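Local coordinates for probable glutamine-binding lipoprotein GlnH (GLNBP) (Mycobacterium tuberculosis, PDB 6H20) that probably senses extracellular aspartate and related amino acids as a solute-binding lipoprotein that regulates protein kinase G activity to control glutamate metabolism, at residues E105-L110 with K130-S135; A45-R50 with Q114-V119; A82-R87 with L254-N259. All blocks are in the same frame, centred on the assembly; numbering follows the deposited sequence.

Contact 1: residues E105-L110 with K130-S135. With ASN (asparagine), chain B.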
ATOM      1  N   GLU A 105      -0.131  -0.957 -11.831  1.00 24.20           N
ATOM      2  CA  GLU A 105       1.161  -1.104 -12.500  1.00 23.88           C
ATOM      3  C   GLU A 105       2.285  -1.572 -11.585  1.00 24.23           C
ATOM      4  O   GLU A 105       3.425  -1.694 -12.046  1.00 26.10           O
ATOM      5  CB  GLU A 105       1.579   0.225 -13.143  1.00 27.57           C
ATOM      6  CG  GLU A 105       0.653   0.709 -14.253  1.00 27.94           C
ATOM      7  CD  GLU A 105       0.855   2.175 -14.633  1.00 30.64           C
ATOM      8  OE1 GLU A 105       1.312   2.986 -13.802  1.00 30.74           O
ATOM      9  OE2 GLU A 105       0.527   2.530 -15.787  1.00 36.49           O
ATOM     10  N   ARG A 106       2.012  -1.811 -10.300  1.00 20.54           N
ATOM     11  CA  ARG A 106       3.089  -2.175  -9.380  1.00 21.22           C
ATOM     12  C   ARG A 106       3.750  -3.493  -9.769  1.00 23.43           C
ATOM     13  O   ARG A 106       4.979  -3.601  -9.744  1.00 24.89           O
ATOM     14  CB  ARG A 106       2.546  -2.272  -7.954  1.00 19.05           C
ATOM     15  CG  ARG A 106       2.108  -0.940  -7.390  1.00 17.09           C
ATOM     16  CD  ARG A 106       1.425  -1.117  -6.013  1.00 18.35           C
ATOM     17  NE  ARG A 106       0.123  -1.770  -6.160  1.00 17.69           N
ATOM     18  CZ  ARG A 106      -0.765  -1.886  -5.168  1.00 18.24           C
ATOM     19  NH1 ARG A 106      -0.478  -1.407  -3.960  1.00 18.95           N
ATOM     20  NH2 ARG A 106      -1.937  -2.478  -5.383  1.00 18.90           N
ATOM     21  N   VAL A 107       2.957  -4.508 -10.122  1.00 22.19           N
ATOM     22  CA  VAL A 107       3.541  -5.804 -10.463  1.00 23.09           C
ATOM     23  C   VAL A 107       4.325  -5.715 -11.767  1.00 23.83           C
ATOM     24  O   VAL A 107       5.447  -6.231 -11.871  1.00 24.35           O
ATOM     25  CB  VAL A 107       2.461  -6.901 -10.507  1.00 25.98           C
ATOM     26  CG1 VAL A 107       2.976  -8.139 -11.251  1.00 27.32           C
ATOM     27  CG2 VAL A 107       2.028  -7.263  -9.097  1.00 25.17           C
ATOM     28  N   THR A 108       3.758  -5.047 -12.778  1.00 26.02           N
ATOM     29  CA  THR A 108       4.419  -4.985 -14.078  1.00 26.55           C
ATOM     30  C   THR A 108       5.756  -4.262 -13.995  1.00 25.26           C
ATOM     31  O   THR A 108       6.737  -4.695 -14.605  1.00 26.61           O
ATOM     32  CB  THR A 108       3.507  -4.314 -15.106  1.00 29.78           C
ATOM     33  OG1 THR A 108       2.334  -5.113 -15.284  1.00 40.71           O
ATOM     34  CG2 THR A 108       4.221  -4.197 -16.440  1.00 35.95           C
ATOM     35  N   ALA A 109       5.829  -3.162 -13.244  1.00 25.51           N
ATOM     36  CA  ALA A 109       7.100  -2.451 -13.149  1.00 26.97           C
ATOM     37  C   ALA A 109       8.175  -3.321 -12.528  1.00 28.27           C
ATOM     38  O   ALA A 109       9.344  -3.233 -12.913  1.00 26.60           O
ATOM     39  CB  ALA A 109       6.927  -1.160 -12.356  1.00 25.76           C
ATOM     40  N   LEU A 110       7.801  -4.170 -11.571  1.00 24.40           N
ATOM     41  CA  LEU A 110       8.773  -5.076 -10.970  1.00 22.12           C
ATOM     42  C   LEU A 110       9.180  -6.170 -11.949  1.00 29.01           C
ATOM     43  O   LEU A 110      10.370  -6.495 -12.066  1.00 30.37           O
ATOM     44  CB  LEU A 110       8.189  -5.650  -9.681  1.00 21.45           C
ATOM     45  CG  LEU A 110       8.062  -4.631  -8.552  1.00 21.89           C
ATOM     46  CD1 LEU A 110       7.181  -5.174  -7.433  1.00 20.74           C
ATOM     47  CD2 LEU A 110       9.439  -4.272  -8.037  1.00 20.89           C
ATOM     48  N   LYS A 130       3.234 -15.179  -6.812  1.00 26.86           N
ATOM     49  CA  LYS A 130       3.550 -15.941  -8.017  1.00 26.68           C
ATOM     50  C   LYS A 130       4.318 -15.100  -9.027  1.00 30.76           C
ATOM     51  O   LYS A 130       4.972 -15.656  -9.920  1.00 33.38           O
ATOM     52  CB  LYS A 130       2.259 -16.427  -8.681  1.00 32.09           C
ATOM     53  CG  LYS A 130       1.468 -17.454  -7.888  1.00 34.73           C
ATOM     54  CD  LYS A 130       0.155 -17.784  -8.584  1.00 37.47           C
ATOM     55  CE  LYS A 130      -0.675 -18.748  -7.759  1.00 41.02           C
ATOM     56  NZ  LYS A 130      -1.038 -19.978  -8.506  1.00 44.93           N
ATOM     57  N   LEU A 131       4.246 -13.774  -8.908  1.00 24.33           N
ATOM     58  CA  LEU A 131       4.779 -12.850  -9.898  1.00 27.67           C
ATOM     59  C   LEU A 131       5.913 -11.967  -9.396  1.00 27.22           C
ATOM     60  O   LEU A 131       6.770 -11.589 -10.197  1.00 26.18           O
ATOM     61  CB  LEU A 131       3.659 -11.942 -10.432  1.00 29.31           C
ATOM     62  CG  LEU A 131       2.432 -12.675 -10.962  1.00 29.00           C
ATOM     63  CD1 LEU A 131       1.335 -11.680 -11.310  1.00 30.14           C
ATOM     64  CD2 LEU A 131       2.814 -13.511 -12.177  1.00 33.21           C
ATOM     65  N   VAL A 132       5.924 -11.594  -8.114  1.00 22.95           N
ATOM     66  CA  VAL A 132       6.958 -10.732  -7.557  1.00 19.29           C
ATOM     67  C   VAL A 132       7.352 -11.257  -6.184  1.00 21.34           C
ATOM     68  O   VAL A 132       6.661 -12.084  -5.587  1.00 21.48           O
ATOM     69  CB  VAL A 132       6.498  -9.262  -7.434  1.00 22.48           C
ATOM     70  CG1 VAL A 132       6.070  -8.716  -8.792  1.00 24.73           C
ATOM     71  CG2 VAL A 132       5.355  -9.133  -6.421  1.00 22.59           C
ATOM     72  N   ASN A 133       8.468 -10.749  -5.674  1.00 20.59           N
ATOM     73  CA  ASN A 133       8.878 -11.037  -4.310  1.00 17.23           C
ATOM     74  C   ASN A 133       8.465  -9.899  -3.376  1.00 18.16           C
ATOM     75  O   ASN A 133       8.105  -8.806  -3.807  1.00 19.24           O
ATOM     76  CB  ASN A 133      10.385 -11.270  -4.239  1.00 20.14           C
ATOM     77  CG  ASN A 133      10.717 -12.496  -3.456  1.00 26.75           C
ATOM     78  OD1 ASN A 133      10.226 -12.661  -2.344  1.00 26.65           O
ATOM     79  ND2 ASN A 133      11.513 -13.386  -4.036  1.00 28.66           N
ATOM     80  N   PHE A 134       8.542 -10.169  -2.074  1.00 18.15           N
ATOM     81  CA  PHE A 134       8.205  -9.165  -1.072  1.00 16.19           C
ATOM     82  C   PHE A 134       9.149  -9.286   0.113  1.00 16.84           C
ATOM     83  O   PHE A 134       9.587 -10.382   0.474  1.00 18.39           O
ATOM     84  CB  PHE A 134       6.792  -9.345  -0.502  1.00 18.27           C
ATOM     85  CG  PHE A 134       5.685  -9.040  -1.477  1.00 15.60           C
ATOM     86  CD1 PHE A 134       5.275  -7.726  -1.703  1.00 17.31           C
ATOM     87  CD2 PHE A 134       5.029 -10.064  -2.134  1.00 17.55           C
ATOM     88  CE1 PHE A 134       4.235  -7.444  -2.586  1.00 16.08           C
ATOM     89  CE2 PHE A 134       3.995  -9.795  -3.027  1.00 20.87           C
ATOM     90  CZ  PHE A 134       3.590  -8.478  -3.246  1.00 17.55           C
ATOM     91  N   SER A 135       9.421  -8.143   0.735  1.00 15.49           N
ATOM     92  CA  SER A 135      10.016  -8.085   2.060  1.00 16.16           C
ATOM     93  C   SER A 135       9.041  -8.620   3.104  1.00 18.36           C
ATOM     94  O   SER A 135       7.882  -8.941   2.817  1.00 16.29           O
ATOM     95  CB  SER A 135      10.311  -6.634   2.440  1.00 15.18           C
ATOM     96  OG  SER A 135       9.100  -5.915   2.669  1.00 15.13           O
TER
HETATM   97  N   ASN B 401      -3.157  -2.333  -0.125  1.00 15.01           N
HETATM   98  CA  ASN B 401      -4.127  -2.540  -1.199  1.00 14.26           C
HETATM   99  C   ASN B 401      -3.461  -3.280  -2.345  1.00 15.65           C
HETATM  100  O   ASN B 401      -4.025  -3.361  -3.452  1.00 14.72           O
HETATM  101  CB  ASN B 401      -4.705  -1.207  -1.676  1.00 15.45           C
HETATM  102  CG  ASN B 401      -3.685  -0.346  -2.380  1.00 16.10           C
HETATM  103  OD1 ASN B 401      -2.480  -0.549  -2.273  1.00 17.19           O
HETATM  104  ND2 ASN B 401      -4.173   0.607  -3.140  1.00 15.55           N
HETATM  105  OXT ASN B 401      -2.341  -3.798  -2.148  1.00 15.29           O

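Contact 2: residues A45-R50 with Q114-V119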
ATOM      1  N   ALA A  45      25.179  -3.797  -4.989  1.00 23.42           N
ATOM      2  CA  ALA A  45      26.277  -3.111  -5.669  1.00 22.44           C
ATOM      3  C   ALA A  45      25.817  -2.470  -6.968  1.00 27.09           C
ATOM      4  O   ALA A  45      26.314  -1.406  -7.355  1.00 31.49           O
ATOM      5  CB  ALA A  45      27.433  -4.083  -5.928  1.00 25.87           C
ATOM      6  N   ASP A  46      24.868  -3.105  -7.658  1.00 27.53           N
ATOM      7  CA  ASP A  46      24.370  -2.541  -8.908  1.00 29.19           C
ATOM      8  C   ASP A  46      23.572  -1.271  -8.656  1.00 28.85           C
ATOM      9  O   ASP A  46      23.674  -0.301  -9.422  1.00 33.31           O
ATOM     10  CB  ASP A  46      23.530  -3.576  -9.654  1.00 33.05           C
ATOM     11  CG  ASP A  46      24.371  -4.709 -10.217  1.00 43.06           C
ATOM     12  OD1 ASP A  46      25.609  -4.547 -10.317  1.00 46.25           O
ATOM     13  OD2 ASP A  46      23.793  -5.760 -10.570  1.00 47.70           O
ATOM     14  N   ILE A  47      22.767  -1.259  -7.593  1.00 24.77           N
ATOM     15  CA  ILE A  47      22.032  -0.052  -7.229  1.00 24.72           C
ATOM     16  C   ILE A  47      23.007   1.058  -6.871  1.00 27.36           C
ATOM     17  O   ILE A  47      22.890   2.195  -7.342  1.00 28.27           O
ATOM     18  CB  ILE A  47      21.059  -0.347  -6.076  1.00 24.77           C
ATOM     19  CG1 ILE A  47      19.932  -1.268  -6.553  1.00 25.21           C
ATOM     20  CG2 ILE A  47      20.502   0.950  -5.507  1.00 24.15           C
ATOM     21  CD1 ILE A  47      19.120  -1.883  -5.422  1.00 25.06           C
ATOM     22  N   ARG A  48      23.997   0.731  -6.041  1.00 28.21           N
ATOM     23  CA  ARG A  48      24.983   1.719  -5.628  1.00 31.28           C
ATOM     24  C   ARG A  48      25.706   2.312  -6.831  1.00 29.89           C
ATOM     25  O   ARG A  48      25.934   3.526  -6.890  1.00 37.71           O
ATOM     26  CB  ARG A  48      25.976   1.064  -4.667  1.00 30.03           C
ATOM     27  CG  ARG A  48      26.540   1.999  -3.619  1.00 35.49           C
ATOM     28  CD  ARG A  48      27.300   1.224  -2.557  1.00 31.29           C
ATOM     29  NE  ARG A  48      28.201   0.234  -3.145  1.00 38.98           N
ATOM     30  CZ  ARG A  48      28.102  -1.080  -2.951  1.00 34.98           C
ATOM     31  NH1 ARG A  48      27.134  -1.574  -2.185  1.00 26.54           N
ATOM     32  NH2 ARG A  48      28.971  -1.904  -3.530  1.00 38.98           N
ATOM     33  N   ALA A  49      26.051   1.473  -7.816  1.00 29.32           N
ATOM     34  CA  ALA A  49      26.733   1.962  -9.009  1.00 31.96           C
ATOM     35  C   ALA A  49      25.832   2.847  -9.853  1.00 31.26           C
ATOM     36  O   ALA A  49      26.325   3.732 -10.565  1.00 37.60           O
ATOM     37  CB  ALA A  49      27.251   0.791  -9.843  1.00 31.54           C
ATOM     38  N   ARG A  50      24.519   2.618  -9.811  1.00 29.43           N
ATOM     39  CA  ARG A  50      23.593   3.492 -10.523  1.00 31.38           C
ATOM     40  C   ARG A  50      23.398   4.827  -9.821  1.00 29.54           C
ATOM     41  O   ARG A  50      22.813   5.739 -10.417  1.00 31.79           O
ATOM     42  CB  ARG A  50      22.240   2.809 -10.748  1.00 30.06           C
ATOM     43  CG  ARG A  50      22.247   1.750 -11.844  1.00 33.21           C
ATOM     44  CD  ARG A  50      20.837   1.322 -12.224  1.00 33.20           C
ATOM     45  NE  ARG A  50      20.217   0.489 -11.193  1.00 33.14           N
ATOM     46  CZ  ARG A  50      20.379  -0.828 -11.098  1.00 32.41           C
ATOM     47  NH1 ARG A  50      21.138  -1.472 -11.975  1.00 38.12           N
ATOM     48  NH2 ARG A  50      19.778  -1.505 -10.126  1.00 32.03           N
ATOM     49  N   GLN A 114      11.742  -2.138 -14.021  1.00 28.36           N
ATOM     50  CA  GLN A 114      11.675  -0.697 -14.207  1.00 27.25           C
ATOM     51  C   GLN A 114      11.911   0.084 -12.920  1.00 26.04           C
ATOM     52  O   GLN A 114      12.132   1.297 -12.983  1.00 28.45           O
ATOM     53  CB  GLN A 114      10.321  -0.304 -14.800  1.00 30.20           C
ATOM     54  CG  GLN A 114      10.066  -0.862 -16.188  1.00 33.79           C
ATOM     55  CD  GLN A 114       8.700  -0.468 -16.712  1.00 34.30           C
ATOM     56  OE1 GLN A 114       7.756  -0.304 -15.944  1.00 42.09           O
ATOM     57  NE2 GLN A 114       8.591  -0.311 -18.026  1.00 41.88           N
ATOM     58  N   VAL A 115      11.855  -0.578 -11.760  1.00 22.00           N
ATOM     59  CA  VAL A 115      12.195   0.024 -10.479  1.00 22.55           C
ATOM     60  C   VAL A 115      12.955  -1.022  -9.684  1.00 23.44           C
ATOM     61  O   VAL A 115      12.853  -2.222  -9.942  1.00 25.96           O
ATOM     62  CB  VAL A 115      10.950   0.469  -9.679  1.00 21.50           C
ATOM     63  CG1 VAL A 115      10.159   1.528 -10.439  1.00 20.26           C
ATOM     64  CG2 VAL A 115      10.056  -0.727  -9.358  1.00 24.08           C
ATOM     65  N   ASP A 116      13.722  -0.555  -8.696  1.00 20.30           N
ATOM     66  CA  ASP A 116      14.356  -1.500  -7.783  1.00 19.83           C
ATOM     67  C   ASP A 116      13.341  -2.057  -6.790  1.00 19.08           C
ATOM     68  O   ASP A 116      13.335  -3.264  -6.503  1.00 19.61           O
ATOM     69  CB  ASP A 116      15.495  -0.823  -7.018  1.00 20.92           C
ATOM     70  CG  ASP A 116      16.601  -0.304  -7.926  1.00 24.43           C
ATOM     71  OD1 ASP A 116      17.156  -1.098  -8.722  1.00 27.28           O
ATOM     72  OD2 ASP A 116      16.944   0.896  -7.825  1.00 23.86           O
ATOM     73  N   ILE A 117      12.500  -1.192  -6.230  1.00 17.67           N
ATOM     74  CA  ILE A 117      11.507  -1.598  -5.245  1.00 17.43           C
ATOM     75  C   ILE A 117      10.231  -0.806  -5.481  1.00 17.75           C
ATOM     76  O   ILE A 117      10.253   0.290  -6.053  1.00 19.51           O
ATOM     77  CB  ILE A 117      11.979  -1.404  -3.783  1.00 15.66           C
ATOM     78  CG1 ILE A 117      12.215   0.078  -3.467  1.00 15.39           C
ATOM     79  CG2 ILE A 117      13.245  -2.230  -3.515  1.00 16.38           C
ATOM     80  CD1 ILE A 117      12.636   0.341  -2.016  1.00 16.59           C
ATOM     81  N   VAL A 118       9.111  -1.386  -5.064  1.00 15.67           N
ATOM     82  CA  VAL A 118       7.835  -0.675  -4.960  1.00 15.48           C
ATOM     83  C   VAL A 118       7.541  -0.528  -3.477  1.00 16.13           C
ATOM     84  O   VAL A 118       7.528  -1.522  -2.741  1.00 16.16           O
ATOM     85  CB  VAL A 118       6.702  -1.439  -5.661  1.00 17.80           C
ATOM     86  CG1 VAL A 118       5.335  -0.848  -5.294  1.00 17.80           C
ATOM     87  CG2 VAL A 118       6.888  -1.416  -7.181  1.00 19.24           C
ATOM     88  N   VAL A 119       7.345   0.701  -3.025  1.00 15.68           N
ATOM     89  CA  VAL A 119       6.866   0.974  -1.669  1.00 14.27           C
ATOM     90  C   VAL A 119       5.606   1.799  -1.876  1.00 14.26           C
ATOM     91  O   VAL A 119       5.656   3.029  -2.015  1.00 15.67           O
ATOM     92  CB  VAL A 119       7.888   1.703  -0.792  1.00 15.70           C
ATOM     93  CG1 VAL A 119       7.437   1.676   0.673  1.00 15.07           C
ATOM     94  CG2 VAL A 119       9.283   1.062  -0.913  1.00 15.95           C
TER
HETATM   95  O   HOH W   1      19.120   1.854  -9.053  1.00 39.82           O

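Contact 3: residues A82-R87 with L254-N259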
ATOM      1  N   ALA A  82      11.028   3.865   2.075  1.00 14.80           N
ATOM      2  CA  ALA A  82      11.968   3.722   0.963  1.00 14.90           C
ATOM      3  C   ALA A  82      13.270   4.444   1.259  1.00 15.15           C
ATOM      4  O   ALA A  82      14.353   3.946   0.927  1.00 16.90           O
ATOM      5  CB  ALA A  82      11.349   4.251  -0.341  1.00 16.25           C
ATOM      6  N   GLY A  83      13.189   5.609   1.904  1.00 16.24           N
ATOM      7  CA  GLY A  83      14.393   6.350   2.227  1.00 16.15           C
ATOM      8  C   GLY A  83      15.293   5.626   3.208  1.00 16.94           C
ATOM      9  O   GLY A  83      16.509   5.820   3.188  1.00 18.86           O
ATOM     10  N   GLU A  84      14.711   4.798   4.084  1.00 14.80           N
ATOM     11  CA  GLU A  84      15.539   4.018   5.003  1.00 16.41           C
ATOM     12  C   GLU A  84      16.312   2.925   4.272  1.00 17.98           C
ATOM     13  O   GLU A  84      17.462   2.631   4.629  1.00 18.54           O
ATOM     14  CB  GLU A  84      14.684   3.444   6.130  1.00 16.19           C
ATOM     15  CG  GLU A  84      14.105   4.503   7.060  1.00 16.01           C
ATOM     16  CD  GLU A  84      15.159   5.390   7.683  1.00 20.56           C
ATOM     17  OE1 GLU A  84      16.238   4.862   8.052  1.00 22.21           O
ATOM     18  OE2 GLU A  84      14.924   6.615   7.794  1.00 25.66           O
ATOM     19  N   VAL A  85      15.708   2.321   3.240  1.00 16.00           N
ATOM     20  CA  VAL A  85      16.457   1.412   2.376  1.00 14.64           C
ATOM     21  C   VAL A  85      17.613   2.150   1.718  1.00 16.33           C
ATOM     22  O   VAL A  85      18.755   1.679   1.714  1.00 17.72           O
ATOM     23  CB  VAL A  85      15.530   0.766   1.333  1.00 16.65           C
ATOM     24  CG1 VAL A  85      16.328  -0.161   0.406  1.00 18.02           C
ATOM     25  CG2 VAL A  85      14.413   0.013   2.032  1.00 17.28           C
ATOM     26  N   ALA A  86      17.338   3.333   1.169  1.00 16.36           N
ATOM     27  CA  ALA A  86      18.401   4.111   0.542  1.00 17.83           C
ATOM     28  C   ALA A  86      19.482   4.480   1.548  1.00 18.84           C
ATOM     29  O   ALA A  86      20.674   4.492   1.215  1.00 20.54           O
ATOM     30  CB  ALA A  86      17.815   5.366  -0.111  1.00 19.71           C
ATOM     31  N   ARG A  87      19.091   4.790   2.789  1.00 17.81           N
ATOM     32  CA  ARG A  87      20.092   5.072   3.815  1.00 20.31           C
ATOM     33  C   ARG A  87      21.033   3.887   3.999  1.00 19.85           C
ATOM     34  O   ARG A  87      22.252   4.062   4.122  1.00 22.78           O
ATOM     35  CB  ARG A  87      19.420   5.422   5.139  1.00 21.10           C
ATOM     36  CG  ARG A  87      20.390   5.990   6.174  1.00 24.48           C
ATOM     37  CD  ARG A  87      19.830   5.900   7.598  1.00 23.49           C
ATOM     38  NE  ARG A  87      18.536   6.576   7.740  1.00 23.12           N
ATOM     39  CZ  ARG A  87      18.386   7.887   7.922  1.00 28.04           C
ATOM     40  NH1 ARG A  87      19.448   8.683   7.970  1.00 28.67           N
ATOM     41  NH2 ARG A  87      17.168   8.406   8.052  1.00 29.63           N
ATOM     42  N   LEU A 254      14.438  -3.449   7.410  1.00 14.80           N
ATOM     43  CA  LEU A 254      13.252  -3.496   8.256  1.00 14.60           C
ATOM     44  C   LEU A 254      13.594  -3.950   9.673  1.00 14.90           C
ATOM     45  O   LEU A 254      13.055  -3.408  10.640  1.00 16.61           O
ATOM     46  CB  LEU A 254      12.167  -4.363   7.616  1.00 13.89           C
ATOM     47  CG  LEU A 254      11.667  -3.790   6.286  1.00 14.73           C
ATOM     48  CD1 LEU A 254      10.586  -4.669   5.657  1.00 16.13           C
ATOM     49  CD2 LEU A 254      11.168  -2.334   6.435  1.00 14.55           C
ATOM     50  N   GLU A 255      14.492  -4.931   9.825  1.00 14.78           N
ATOM     51  CA  GLU A 255      14.962  -5.281  11.169  1.00 15.16           C
ATOM     52  C   GLU A 255      15.581  -4.076  11.860  1.00 14.29           C
ATOM     53  O   GLU A 255      15.314  -3.817  13.045  1.00 17.33           O
ATOM     54  CB  GLU A 255      15.992  -6.412  11.111  1.00 16.26           C
ATOM     55  CG  GLU A 255      15.426  -7.793  10.778  1.00 19.87           C
ATOM     56  CD  GLU A 255      14.766  -8.469  11.969  1.00 23.36           C
ATOM     57  OE1 GLU A 255      14.889  -7.964  13.114  1.00 23.26           O
ATOM     58  OE2 GLU A 255      14.133  -9.523  11.758  1.00 21.47           O
ATOM     59  N   ARG A 256      16.406  -3.312  11.138  1.00 15.26           N
ATOM     60  CA  ARG A 256      16.997  -2.124  11.746  1.00 15.23           C
ATOM     61  C   ARG A 256      15.929  -1.159  12.241  1.00 16.95           C
ATOM     62  O   ARG A 256      15.958  -0.740  13.403  1.00 17.47           O
ATOM     63  CB  ARG A 256      17.941  -1.411  10.784  1.00 15.11           C
ATOM     64  CG  ARG A 256      18.576  -0.214  11.468  1.00 15.27           C
ATOM     65  CD  ARG A 256      19.535   0.519  10.568  1.00 16.36           C
ATOM     66  NE  ARG A 256      18.962   1.031   9.320  1.00 17.01           N
ATOM     67  CZ  ARG A 256      18.227   2.140   9.219  1.00 18.52           C
ATOM     68  NH1 ARG A 256      17.913   2.845  10.302  1.00 19.81           N
ATOM     69  NH2 ARG A 256      17.797   2.543   8.026  1.00 19.83           N
ATOM     70  N   ILE A 257      14.977  -0.790  11.380  1.00 15.31           N
ATOM     71  CA  ILE A 257      14.044   0.268  11.774  1.00 14.58           C
ATOM     72  C   ILE A 257      13.036  -0.208  12.815  1.00 16.09           C
ATOM     73  O   ILE A 257      12.542   0.596  13.617  1.00 19.00           O
ATOM     74  CB  ILE A 257      13.382   0.958  10.565  1.00 15.47           C
ATOM     75  CG1 ILE A 257      12.432   0.011   9.829  1.00 15.91           C
ATOM     76  CG2 ILE A 257      14.438   1.548   9.648  1.00 18.26           C
ATOM     77  CD1 ILE A 257      11.547   0.741   8.774  1.00 18.73           C
ATOM     78  N   ARG A 258      12.696  -1.503  12.832  1.00 16.95           N
ATOM     79  CA  ARG A 258      11.809  -1.981  13.893  1.00 17.05           C
ATOM     80  C   ARG A 258      12.464  -1.885  15.261  1.00 20.37           C
ATOM     81  O   ARG A 258      11.766  -1.741  16.271  1.00 22.81           O
ATOM     82  CB  ARG A 258      11.385  -3.428  13.657  1.00 19.38           C
ATOM     83  CG  ARG A 258      10.478  -3.626  12.458  1.00 22.03           C
ATOM     84  CD  ARG A 258       9.881  -5.018  12.504  1.00 22.27           C
ATOM     85  NE  ARG A 258       9.307  -5.433  11.229  1.00 20.48           N
ATOM     86  CZ  ARG A 258       9.976  -6.076  10.270  1.00 19.78           C
ATOM     87  NH1 ARG A 258      11.269  -6.374  10.417  1.00 21.97           N
ATOM     88  NH2 ARG A 258       9.353  -6.419   9.153  1.00 18.35           N
ATOM     89  N   ASN A 259      13.794  -1.953  15.316  1.00 19.20           N
ATOM     90  CA  ASN A 259      14.505  -2.070  16.581  1.00 19.90           C
ATOM     91  C   ASN A 259      15.249  -0.810  16.999  1.00 22.24           C
ATOM     92  O   ASN A 259      15.619  -0.692  18.173  1.00 25.55           O
ATOM     93  CB  ASN A 259      15.489  -3.242  16.496  1.00 19.49           C
ATOM     94  CG  ASN A 259      14.793  -4.554  16.617  1.00 19.51           C
ATOM     95  OD1 ASN A 259      14.415  -4.958  17.724  1.00 26.38           O
ATOM     96  ND2 ASN A 259      14.573  -5.221  15.497  1.00 18.14           N
TER
HETATM   97  O   HOH W   2      16.866   5.734  10.620  1.00 39.09           O

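Contact 1: residues E105-L110 with K130-S135
Val107 holds CG1 anti to the backbone N (chi1 163°), which sends that methyl across to Leu131 and Val132, while Val132 swings its own CG1 anti to the carbonyl carbon (chi1 -58°) and against Leu110. Val107 CG1 thus sits 3.9 Å from Leu131 CD1 and 4.0 Å from Val132 CG1. One turn further along helix 106-111, Leu110 CB lies 3.8 Å from the same Val132 CG1, the two side chains crossing at about a right angle. No hydrogen bond spans the segments; apolar packing alone joins them. Arg106 leaves the helix in another direction and reaches the bound asparagine. Its NH1 donates to ligand OD1 at 2.8 Å and its NH2 to ligand O at 3.0 Å, so one guanidinium reads side chain and carboxylate together, the carboxylate oxygen lying at its edge and in its plane. Ala103 O accepts a hydrogen bond from NE and Lys120 O another from NH1, which fixes the rotation of the group. Thr121, Ser123, Arg128, Thr171 and Asp209 also hydrogen-bond the ligand. An apolar helix-strand seam beside an arginine-lined amino acid pocket belongs to the ligand cleft of a family 3 solute-binding protein.

Contact 2: residues A45-R50 with Q114-V119
In the mixed sheet of this periplasmic-binding-protein fold, where strand 117-118 runs parallel to strand 53-57, helix 45-50 packs against the residues leading into strand 117-118. Asp116, just ahead of the strand, carries the whole contact from its side, and Ile47 and Arg50, one turn apart on the helix, meet it. Arg50 NH2 donates to Asp116 OD1 at 3.0 Å in a salt bridge that is rather bent, with an N-H...O angle of 138°. The oxygen is approached on its syn side, and guanidinium and carboxylate are nearly coplanar, their planes 24° apart. A water bridges the other half of the pair: it accepts from Arg50 NE at 2.8 Å and donates to Asp116 OD2 at 2.7 Å. One direct and one water-mediated link thus run side by side between the two flat groups. The arginine chain bends at chi3 (-73°), folding the guanidinium back over its own helix, where the carbonyl oxygen of Asp46 lies over the centre of one face. Ile47 supplies the apolar part, its CG1 coming to 3.5 Å from Asp116 OD1 and its CD1 to 3.9 Å from Asp116 CG, so the aliphatic chain lies against the carboxylate. Beyond the segments, Asp116 OD2 also accepts from the backbone N of Ile54, and this bond ties the carboxylate to the neighbouring strand. Ile47 reaches on to Leu53 and to Ile89 of helix 77-90, so the charged pair borders an apolar layer. The arrangement is that of a helix that leads into strand 53-57 of a mixed alpha/beta sheet and is held beside the start of strand 117-118 by an aspartate.

Contact 3: residues A82-R87 with L254-N259
Arg256 meets Glu84 across the two helices, which cross at 113° with their short axes 10.5 Å apart, and it is the first residue of 254-259 to touch 82-87. Its CG stands anti to the backbone N (chi1 -178°), extending the chain toward the other helix before a bend at chi3 brings the edge of the guanidinium to the carboxylate. NH2 donates to Glu84 OE1 at 2.8 Å along a nearly straight line, 172° at the hydrogen. The oxygen lies in the guanidinium plane and is met on its anti lone pair, so the syn side is left for Arg87, one turn along from Glu84. Arg87 grips the same carboxylate side-on, NE to OE1 and NH2 to OE2, both at 2.9 Å. A water adds a second path, donating to Glu84 OE1 and accepting from Arg256 NH1. Outside the segments, Arg256 also pairs through NE with Asp88 and through NH1 with Asp260. Ile257 follows. Its CG2 rests 3.9 Å from Glu84 CG and also lies 3.5 Å above the Arg256 guanidinium plane, offset toward its rim, so one methyl borders both the stem of the glutamate and the arginine. The two guanidiniums stand almost perpendicular, and their nearest nitrogens, Arg87 NE and Arg256 NH2, are separated by 4.1 Å. Glu84 OE1 thus collects two arginine donors and a water within a partly buried network. Such gathered positive charge probably favours the ionised carboxylate, and the glutamate, with Asp88 and Asp260, probably offsets the closeness of the two arginines.

How the contacts relate
From the N terminus, helix 45-50 comes first and meets 114-119, so contact 2 closes a loop holding 63 residues. Within it, 82-87 opens the far longer loop of contact 3, ended by 254-259; contacts 2 and 3 therefore cross. Residues 105-110 also start inside contact 2 and pair with 130-135 beyond it, so contacts 1 and 2 cross too, whereas contact 1 is nested within contact 3. All three meet directly: Leu110 packs on Val115 and Val118, Val119 on Ala82, and Ser135 on Leu254. Contacts 1 and 2 join helices to residues at or leading into strands of the main sheet, and contact 3 joins helix 77-90 to helix 244-259.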